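Long-range contact in probable glutathione S-transferase 5 (Caenorhabditis elegans, PDB 1ZL9), which conjugates reduced glutathione to a wide range of exogenous and endogenous hydrophobic electrophiles: residues A[7-12]-A[32-37]. Residues are numbered along the deposited sequence; the frame is centred on the assembly and turned at random.
Sequences TYFNGR and NRVTQE. With GSH (glutathione), chain C.
Thr7 and Asn32 lie side by side on one face of the sheet, pointing the same way, and Asn32 ND2 donates a hydrogen bond to Thr7 OG1 at 3.1 Å. The hydroxyl oxygen sits close to the amide plane and the bond is nearly straight, 169° at the hydrogen. Thr7 CG2, anti to the backbone N, meets Val34 CG1, the two side chains crossing at about a right angle. On the other face Arg33 runs extended from CG to NE, which lets NH1 donate a hydrogen bond to Asn10 OD1 at 3.0 Å, in the plane of that carbonyl. The oxygen lies at the guanidinium edge, slightly tilted from its plane, while the amide and guanidinium planes stand almost perpendicular, 82° apart. NE of Arg33 also forms a salt bridge with Asp31, and amide and carboxylate together probably set the turn of the guanidinium. Between these faces the backbones pair in parallel: Tyr8 N bonds to Asn32 O at 3.0 Å, and Val34 N to Tyr8 O at 2.7 Å. This pairing joins the first and last elements of a right-handed beta-alpha-beta unit, strand 4-9, helix 16-25 and strand 30-34, which opens the thioredoxin-like N-terminal domain of the transferase; strand 30-34 is an outer strand of its sheet. Beyond Tyr8 the chain turns at Asn10, the centre of an inverse gamma turn. The Phe9 ring meets Val34 obliquely, CD1 reaching CG2 at 3.3 Å, a tight apolar contact. Farther round the same ring, CE2 approaches the glutathione sulfur SG2 at 3.7 Å. Trp39 meets Phe9 edge-to-face, and Leu53 touches Tyr8, Phe9 and Val34 alike. Phe9 CD2 lies over one face of the ring of Tyr8, a probable glutathione-binding residue, displaced toward the rim, while Tyr8 OH is hydrogen-bonded to Ala14 N.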
# COMPACT_ATOMS: atom_id res chain seq x y z
N THR A 7 17.78 4.79 5.14
CA THR A 7 18.67 3.73 4.68
C THR A 7 18.05 3.05 3.48
O THR A 7 16.92 2.55 3.55
CB THR A 7 18.86 2.75 5.77
OG1 THR A 7 19.52 3.40 6.85
CG2 THR A 7 19.72 1.65 5.33
N TYR A 8 18.75 3.14 2.36
CA TYR A 8 18.33 2.46 1.15
C TYR A 8 19.57 2.12 0.33
O TYR A 8 20.66 2.42 0.76
CB TYR A 8 17.33 3.35 0.37
CG TYR A 8 16.64 2.70 -0.80
CD1 TYR A 8 15.85 1.60 -0.64
CD2 TYR A 8 16.83 3.17 -2.14
CE1 TYR A 8 15.23 1.00 -1.72
CE2 TYR A 8 16.23 2.55 -3.20
CZ TYR A 8 15.42 1.48 -3.00
OH TYR A 8 14.80 0.86 -4.09
N PHE A 9 19.41 1.41 -0.77
CA PHE A 9 20.48 1.16 -1.74
C PHE A 9 20.94 2.44 -2.46
O PHE A 9 20.30 3.51 -2.37
CB PHE A 9 20.05 0.08 -2.71
CG PHE A 9 19.77 -1.21 -2.02
CD1 PHE A 9 20.81 -1.91 -1.42
CD2 PHE A 9 18.46 -1.67 -1.89
CE1 PHE A 9 20.54 -3.11 -0.71
CE2 PHE A 9 18.20 -2.84 -1.19
CZ PHE A 9 19.21 -3.56 -0.61
N ASN A 10 22.11 2.35 -3.07
CA ASN A 10 22.64 3.42 -3.89
C ASN A 10 21.91 3.49 -5.23
O ASN A 10 22.43 3.07 -6.25
CB ASN A 10 24.14 3.29 -4.14
CG ASN A 10 24.68 4.53 -4.80
OD1 ASN A 10 24.09 5.64 -4.70
ND2 ASN A 10 25.79 4.37 -5.53
N GLY A 11 20.73 4.07 -5.19
CA GLY A 11 19.90 4.20 -6.38
C GLY A 11 18.66 4.99 -5.97
O GLY A 11 18.44 5.27 -4.76
N ARG A 12 17.89 5.36 -6.97
CA ARG A 12 16.65 6.11 -6.77
C ARG A 12 15.61 5.20 -6.14
O ARG A 12 15.37 5.25 -4.92
CB ARG A 12 16.19 6.73 -8.12
CG ARG A 12 17.11 7.90 -8.51
CD ARG A 12 16.69 8.62 -9.76
NE ARG A 12 16.43 7.68 -10.80
CZ ARG A 12 17.36 7.02 -11.47
NH1 ARG A 12 18.62 7.30 -11.32
NH2 ARG A 12 17.00 6.10 -12.33
N ASN A 32 21.70 7.48 3.86
CA ASN A 32 22.52 6.31 4.07
C ASN A 32 22.31 5.30 3.00
O ASN A 32 21.30 4.58 2.99
CB ASN A 32 22.25 5.71 5.47
CG ASN A 32 23.13 4.50 5.78
OD1 ASN A 32 24.30 4.52 5.46
ND2 ASN A 32 22.56 3.49 6.46
N ARG A 33 23.28 5.19 2.12
CA ARG A 33 23.18 4.35 0.96
C ARG A 33 24.00 3.08 1.16
O ARG A 33 25.22 3.11 1.43
CB ARG A 33 23.63 5.08 -0.28
CG ARG A 33 22.79 6.26 -0.67
CD ARG A 33 23.32 7.10 -1.80
NE ARG A 33 22.37 8.19 -2.04
CZ ARG A 33 21.60 8.29 -3.13
NH1 ARG A 33 21.71 7.42 -4.13
NH2 ARG A 33 20.69 9.24 -3.22
N VAL A 34 23.35 1.95 1.00
CA VAL A 34 24.03 0.73 1.34
C VAL A 34 24.51 0.02 0.12
O VAL A 34 23.86 -0.00 -0.95
CB VAL A 34 23.25 -0.23 2.23
CG1 VAL A 34 22.49 0.47 3.18
CG2 VAL A 34 22.42 -1.11 1.40
N THR A 35 25.72 -0.50 0.34
CA THR A 35 26.54 -1.18 -0.62
C THR A 35 26.11 -2.61 -0.51
O THR A 35 25.79 -3.08 0.62
CB THR A 35 28.12 -1.12 -0.24
OG1 THR A 35 28.44 -1.73 1.04
CG2 THR A 35 28.66 0.30 -0.10
N GLN A 36 26.13 -3.30 -1.65
CA GLN A 36 26.20 -4.78 -1.68
C GLN A 36 27.03 -5.41 -0.53
O GLN A 36 26.55 -6.30 0.13
CB GLN A 36 26.62 -5.28 -3.10
CG GLN A 36 28.13 -5.22 -3.32
CD GLN A 36 28.60 -5.80 -4.66
OE1 GLN A 36 29.70 -5.46 -5.13
NE2 GLN A 36 27.76 -6.65 -5.29
N GLU A 37 28.19 -4.85 -0.18
CA GLU A 37 29.09 -5.50 0.82
C GLU A 37 28.56 -5.40 2.27
O GLU A 37 28.85 -6.27 3.13
CB GLU A 37 30.51 -4.91 0.79
CG GLU A 37 31.35 -5.26 -0.43
CD GLU A 37 31.16 -4.30 -1.61
OE1 GLU A 37 31.64 -4.69 -2.71
OE2 GLU A 37 30.56 -3.18 -1.45
N1 GSH C . 6.79 -3.25 0.02
CA1 GSH C . 8.15 -2.84 -0.05
C1 GSH C . 8.32 -1.38 0.08
O11 GSH C . 9.27 -0.82 0.84
O12 GSH C . 7.58 -0.64 -0.67
CB1 GSH C . 9.22 -3.68 -0.67
CG1 GSH C . 10.64 -3.50 -0.10
CD1 GSH C . 11.63 -4.24 -0.97
OE1 GSH C . 11.13 -5.12 -1.88
N2 GSH C . 12.95 -4.07 -0.81
CA2 GSH C . 13.90 -4.63 -1.71
C2 GSH C . 14.96 -5.29 -0.88
O2 GSH C . 15.31 -4.61 0.26
CB2 GSH C . 14.41 -3.42 -2.49
SG2 GSH C . 15.70 -3.94 -3.64
N3 GSH C . 15.57 -6.39 -1.24
CA3 GSH C . 16.73 -6.97 -0.57
C3 GSH C . 16.33 -8.15 0.29
O31 GSH C . 14.98 -8.52 0.34
O32 GSH C . 17.19 -8.82 1.02